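Stage II sporulation protein Q (Bacillus subtilis, PDB 3TUF) forms with SpoIIIAH an intercellular channel between forespore and mother cell, supports forespore engulfment and helps hold membrane proteins on the forespore side of the septum. Local coordinates at residues A[39-45]-A[95-101]; A[81-87]-A[161-167]. All coordinates share one frame; numbering follows the deposited sequence.

Contact 1 (A[39-45]-A[95-101])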
# COMPACT_ATOMS: atom_id res chain seq x y z
N GLU A 39 -27.78 -28.22 -27.01
CA GLU A 39 -27.31 -29.48 -26.46
C GLU A 39 -27.00 -29.43 -25.00
O GLU A 39 -26.88 -28.38 -24.44
CB GLU A 39 -26.13 -30.05 -27.25
CG GLU A 39 -24.93 -29.18 -27.38
CD GLU A 39 -23.87 -29.78 -28.29
OE1 GLU A 39 -22.69 -29.49 -28.11
OE2 GLU A 39 -24.21 -30.54 -29.20
N ASN A 40 -26.89 -30.59 -24.39
CA ASN A 40 -26.64 -30.70 -22.98
C ASN A 40 -25.18 -30.92 -22.70
O ASN A 40 -24.48 -31.48 -23.49
CB ASN A 40 -27.40 -31.88 -22.42
CG ASN A 40 -28.89 -31.69 -22.45
OD1 ASN A 40 -29.40 -30.76 -23.05
ND2 ASN A 40 -29.59 -32.58 -21.79
N VAL A 41 -24.73 -30.49 -21.55
CA VAL A 41 -23.32 -30.56 -21.20
C VAL A 41 -22.99 -31.99 -20.86
O VAL A 41 -23.61 -32.55 -20.00
CB VAL A 41 -23.01 -29.62 -19.98
CG1 VAL A 41 -21.57 -29.87 -19.39
CG2 VAL A 41 -23.24 -28.14 -20.36
N ALA A 42 -22.01 -32.58 -21.53
CA ALA A 42 -21.72 -34.00 -21.26
C ALA A 42 -20.43 -34.22 -20.47
O ALA A 42 -19.50 -33.43 -20.58
CB ALA A 42 -21.71 -34.81 -22.56
N MET A 43 -20.39 -35.29 -19.67
CA MET A 43 -19.13 -35.79 -19.10
C MET A 43 -18.11 -35.85 -20.22
O MET A 43 -18.43 -36.31 -21.30
CB MET A 43 -19.35 -37.16 -18.48
CG MET A 43 -20.01 -37.02 -17.15
SD MET A 43 -18.77 -36.47 -15.91
CE MET A 43 -18.05 -38.12 -15.59
N PRO A 44 -16.88 -35.38 -19.99
CA PRO A 44 -15.90 -35.28 -21.08
C PRO A 44 -15.15 -36.61 -21.37
O PRO A 44 -13.89 -36.60 -21.58
CB PRO A 44 -14.92 -34.25 -20.53
CG PRO A 44 -14.84 -34.61 -19.11
CD PRO A 44 -16.27 -35.01 -18.70
N VAL A 45 -15.90 -37.71 -21.38
CA VAL A 45 -15.31 -39.06 -21.41
C VAL A 45 -16.17 -39.92 -22.31
O VAL A 45 -17.29 -39.52 -22.62
CB VAL A 45 -15.22 -39.60 -19.99
CG1 VAL A 45 -15.25 -41.04 -19.94
CG2 VAL A 45 -13.95 -39.15 -19.37
N ASP A 95 -10.16 -42.50 -22.74
CA ASP A 95 -10.24 -41.56 -23.83
C ASP A 95 -11.07 -40.44 -23.35
O ASP A 95 -12.10 -40.67 -22.72
CB ASP A 95 -10.84 -42.20 -25.08
CG ASP A 95 -10.01 -43.46 -25.58
OD1 ASP A 95 -8.86 -43.27 -26.09
OD2 ASP A 95 -10.50 -44.61 -25.46
N VAL A 96 -10.59 -39.23 -23.59
CA VAL A 96 -11.35 -38.02 -23.30
C VAL A 96 -12.07 -37.51 -24.54
O VAL A 96 -11.52 -37.59 -25.65
CB VAL A 96 -10.33 -36.99 -22.92
CG1 VAL A 96 -10.91 -35.48 -22.98
CG2 VAL A 96 -9.67 -37.39 -21.60
N SER A 97 -13.27 -36.94 -24.38
CA SER A 97 -14.01 -36.45 -25.54
C SER A 97 -14.71 -35.16 -25.28
O SER A 97 -14.97 -34.78 -24.15
CB SER A 97 -15.05 -37.48 -25.98
OG SER A 97 -15.77 -37.91 -24.87
N ALA A 98 -15.08 -34.50 -26.36
CA ALA A 98 -15.59 -33.17 -26.24
C ALA A 98 -16.95 -33.23 -25.54
O ALA A 98 -17.85 -34.02 -25.89
CB ALA A 98 -15.68 -32.50 -27.60
N SER A 99 -17.03 -32.43 -24.49
CA SER A 99 -18.22 -32.26 -23.69
C SER A 99 -19.31 -31.54 -24.45
O SER A 99 -20.47 -31.75 -24.18
CB SER A 99 -17.85 -31.45 -22.46
OG SER A 99 -19.02 -30.96 -21.84
N LEU A 100 -18.93 -30.66 -25.38
CA LEU A 100 -19.87 -30.00 -26.26
C LEU A 100 -19.18 -29.78 -27.60
O LEU A 100 -17.96 -29.85 -27.68
CB LEU A 100 -20.29 -28.64 -25.71
CG LEU A 100 -21.12 -28.49 -24.41
CD1 LEU A 100 -20.92 -27.12 -23.88
CD2 LEU A 100 -22.62 -28.77 -24.58
N SER A 101 -19.96 -29.50 -28.64
CA SER A 101 -19.42 -29.19 -29.94
C SER A 101 -18.78 -27.77 -30.01
O SER A 101 -19.20 -26.81 -29.34
CB SER A 101 -20.50 -29.40 -30.98
OG SER A 101 -21.16 -30.66 -30.76
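V45 and V96 form a single backbone bridge where segment 39-45, itself without regular structure, runs nearly antiparallel to segment 95-101, their end-to-end directions 166° apart. S97 N donates to P44 O (2.9 Å) from well above the carbonyl plane rather than on a lone pair, and the CG1 methyl of V96 touches the same oxygen. Farther along, A42 and S99 grip each other twice: A42 N reaches S99 O at 3.2 Å, and the hydroxyl OG of S99 returns a bond to A42 O at 2.8 Å, in the carbonyl plane and on a lone pair. A chi1 of 164° sets S99 OG anti to its backbone N, where it meets A42 O. At the far end the chain of E39, extended beyond CG, slants across L100, its CG 3.7 Å from L100 CD2, and its carboxylate meets the backbone of the next residue: S101 N points almost straight (174°) at E39 OE1, 2.8 Å away. S101 OG lies 3.3 Å from E39 OE1, at most a weak bond, and itself accepts from the backbone N of Q145. The CD2 methyl of L100 also lies 3.5 Å from N40 O. The arrangement is an irregular antiparallel pairing in the M23 (LytM-like) domain: P44 and V45 pair with strand 95-97, within this chain an outermost strand of a small three-stranded sheet, while E39 to A42 follow the loop 98-101.

Contact 2 (A[81-87]-A[161-167])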
# COMPACT_ATOMS: atom_id res chain seq x y z
N SER A 81 -8.76 -25.50 -7.06
CA SER A 81 -9.07 -26.31 -8.26
C SER A 81 -10.11 -25.59 -9.17
O SER A 81 -11.14 -25.24 -8.67
CB SER A 81 -9.56 -27.66 -7.85
OG SER A 81 -10.20 -28.26 -8.96
N LYS A 82 -9.87 -25.36 -10.46
CA LYS A 82 -10.85 -24.58 -11.29
C LYS A 82 -11.72 -25.46 -12.20
O LYS A 82 -12.42 -25.00 -13.24
CB LYS A 82 -10.11 -23.50 -12.09
CG LYS A 82 -9.59 -22.32 -11.20
CD LYS A 82 -10.72 -21.80 -10.21
CE LYS A 82 -10.50 -20.37 -9.71
NZ LYS A 82 -11.80 -19.78 -9.32
N GLY A 83 -11.69 -26.74 -11.78
CA GLY A 83 -12.43 -27.79 -12.48
C GLY A 83 -12.48 -29.13 -11.74
O GLY A 83 -12.13 -29.23 -10.54
N ILE A 84 -12.94 -30.17 -12.45
CA ILE A 84 -12.92 -31.49 -11.88
C ILE A 84 -11.82 -32.32 -12.52
O ILE A 84 -11.42 -32.06 -13.68
CB ILE A 84 -14.25 -32.17 -12.05
CG1 ILE A 84 -14.53 -32.36 -13.55
CG2 ILE A 84 -15.34 -31.34 -11.36
CD1 ILE A 84 -15.93 -32.81 -13.94
N ASP A 85 -11.32 -33.29 -11.74
CA ASP A 85 -10.40 -34.30 -12.21
C ASP A 85 -11.11 -35.63 -12.22
O ASP A 85 -11.67 -36.06 -11.21
CB ASP A 85 -9.19 -34.40 -11.29
CG ASP A 85 -8.25 -33.16 -11.41
OD1 ASP A 85 -8.46 -32.29 -12.33
OD2 ASP A 85 -7.30 -33.08 -10.57
N LEU A 86 -11.05 -36.31 -13.36
CA LEU A 86 -11.68 -37.62 -13.52
C LEU A 86 -10.59 -38.65 -13.64
O LEU A 86 -9.61 -38.41 -14.38
CB LEU A 86 -12.50 -37.62 -14.82
CG LEU A 86 -13.73 -36.77 -14.63
CD1 LEU A 86 -14.34 -36.33 -15.99
CD2 LEU A 86 -14.79 -37.53 -13.71
N ALA A 87 -10.71 -39.77 -12.93
CA ALA A 87 -9.75 -40.92 -13.13
C ALA A 87 -10.53 -42.23 -13.06
O ALA A 87 -11.63 -42.25 -12.48
CB ALA A 87 -8.59 -40.91 -12.13
N SER A 161 -3.65 -36.40 -8.51
CA SER A 161 -4.81 -36.92 -9.20
C SER A 161 -4.41 -38.05 -10.17
O SER A 161 -5.17 -38.37 -11.16
CB SER A 161 -5.37 -35.81 -10.07
OG SER A 161 -5.71 -34.70 -9.31
N GLY A 162 -3.23 -38.63 -9.93
CA GLY A 162 -2.63 -39.63 -10.82
C GLY A 162 -2.94 -39.46 -12.30
O GLY A 162 -2.86 -38.37 -12.90
N ASN A 163 -3.30 -40.58 -12.90
CA ASN A 163 -3.58 -40.61 -14.32
C ASN A 163 -5.00 -40.11 -14.49
O ASN A 163 -5.93 -40.74 -14.01
CB ASN A 163 -3.34 -42.02 -14.84
CG ASN A 163 -3.74 -42.20 -16.30
OD1 ASN A 163 -4.39 -41.36 -16.93
ND2 ASN A 163 -3.34 -43.31 -16.85
N HIS A 164 -5.18 -38.94 -15.12
CA HIS A 164 -6.52 -38.31 -15.14
C HIS A 164 -6.79 -37.35 -16.28
O HIS A 164 -5.91 -37.08 -17.08
CB HIS A 164 -6.69 -37.50 -13.88
CG HIS A 164 -5.85 -36.24 -13.84
ND1 HIS A 164 -4.47 -36.26 -13.61
CD2 HIS A 164 -6.19 -34.94 -14.00
CE1 HIS A 164 -4.01 -35.02 -13.62
NE2 HIS A 164 -5.04 -34.20 -13.85
N VAL A 165 -7.99 -36.78 -16.34
CA VAL A 165 -8.11 -35.54 -17.12
C VAL A 165 -8.61 -34.41 -16.20
O VAL A 165 -9.50 -34.65 -15.38
CB VAL A 165 -9.07 -35.72 -18.34
CG1 VAL A 165 -10.48 -36.22 -17.90
CG2 VAL A 165 -9.24 -34.45 -19.10
N HIS A 166 -8.03 -33.22 -16.29
CA HIS A 166 -8.60 -32.06 -15.66
C HIS A 166 -9.58 -31.38 -16.64
O HIS A 166 -9.22 -31.11 -17.77
CB HIS A 166 -7.51 -31.07 -15.31
CG HIS A 166 -8.01 -29.84 -14.59
ND1 HIS A 166 -8.43 -29.86 -13.28
CD2 HIS A 166 -8.13 -28.55 -15.00
CE1 HIS A 166 -8.79 -28.64 -12.91
NE2 HIS A 166 -8.63 -27.83 -13.94
N PHE A 167 -10.80 -31.11 -16.19
CA PHE A 167 -11.79 -30.57 -17.08
C PHE A 167 -12.42 -29.27 -16.52
O PHE A 167 -12.79 -29.17 -15.32
CB PHE A 167 -12.84 -31.60 -17.25
CG PHE A 167 -14.06 -31.11 -17.95
CD1 PHE A 167 -13.99 -30.74 -19.27
CD2 PHE A 167 -15.25 -31.00 -17.27
CE1 PHE A 167 -15.09 -30.27 -19.96
CE2 PHE A 167 -16.40 -30.51 -17.95
CZ PHE A 167 -16.32 -30.14 -19.31
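The H166 ring meets the carboxylate of D85 at its edge: ND1 donates to D85 OD1 at 2.6 Å, with the carboxyl carbon in the ring plane and the two flat groups turned 74° apart. NE2 of H166 bonds to E168, so both ring nitrogens are engaged and its rotation is fixed. The H164 ring has S161 CB over the centre of one face, while at its edge ND1 donates to G162 O at 2.7 Å, the oxygen in the ring plane but ND1 above the G162 carbonyl plane. S161 OG donates to D85 OD2 at 2.6 Å from the anti side, somewhat out of the carboxylate plane, so the carboxylate is gripped at both oxygens. On the other face of the sheet, I84 CD1 reaches the edge of the F167 ring at 3.9 Å from CD2, and L86 CB packs on V165 CG1. The backbones form an antiparallel ladder: I84 with F167 and L86 with V165 are hydrogen-bonded pairs, D85 with H166 the non-hydrogen-bonded pair between them. D85, H164 and H166 match the aspartate of the HxxxD motif and the HxH motif of M23 zinc peptidases. S81 stands where the first motif has its histidine, consistent with a degenerate LytM-type active site.

How the contacts relate
Contact 2 is buried in the central antiparallel sheet, whereas contact 1 is only partly buried and lies where the loop before strand 51-55 packs on strand 95-97 and the loop after it. They meet directly: P44 rests on L86 and F167, V96 on V165, and S99 on F167, so contact 1 backs the hydrophobic face of the sheet at L86, V165 and F167. D85 and H166 turn to the other face, with H164 close to D85. Contact 1 relies on irregular backbone bonds, a serine hydroxyl and a carboxylate taking a main-chain N-H; contact 2 combines a regular strand ladder with a His-carboxylate network. Along the chain their segments alternate, and strands 84-88 and 95-97 are consecutive.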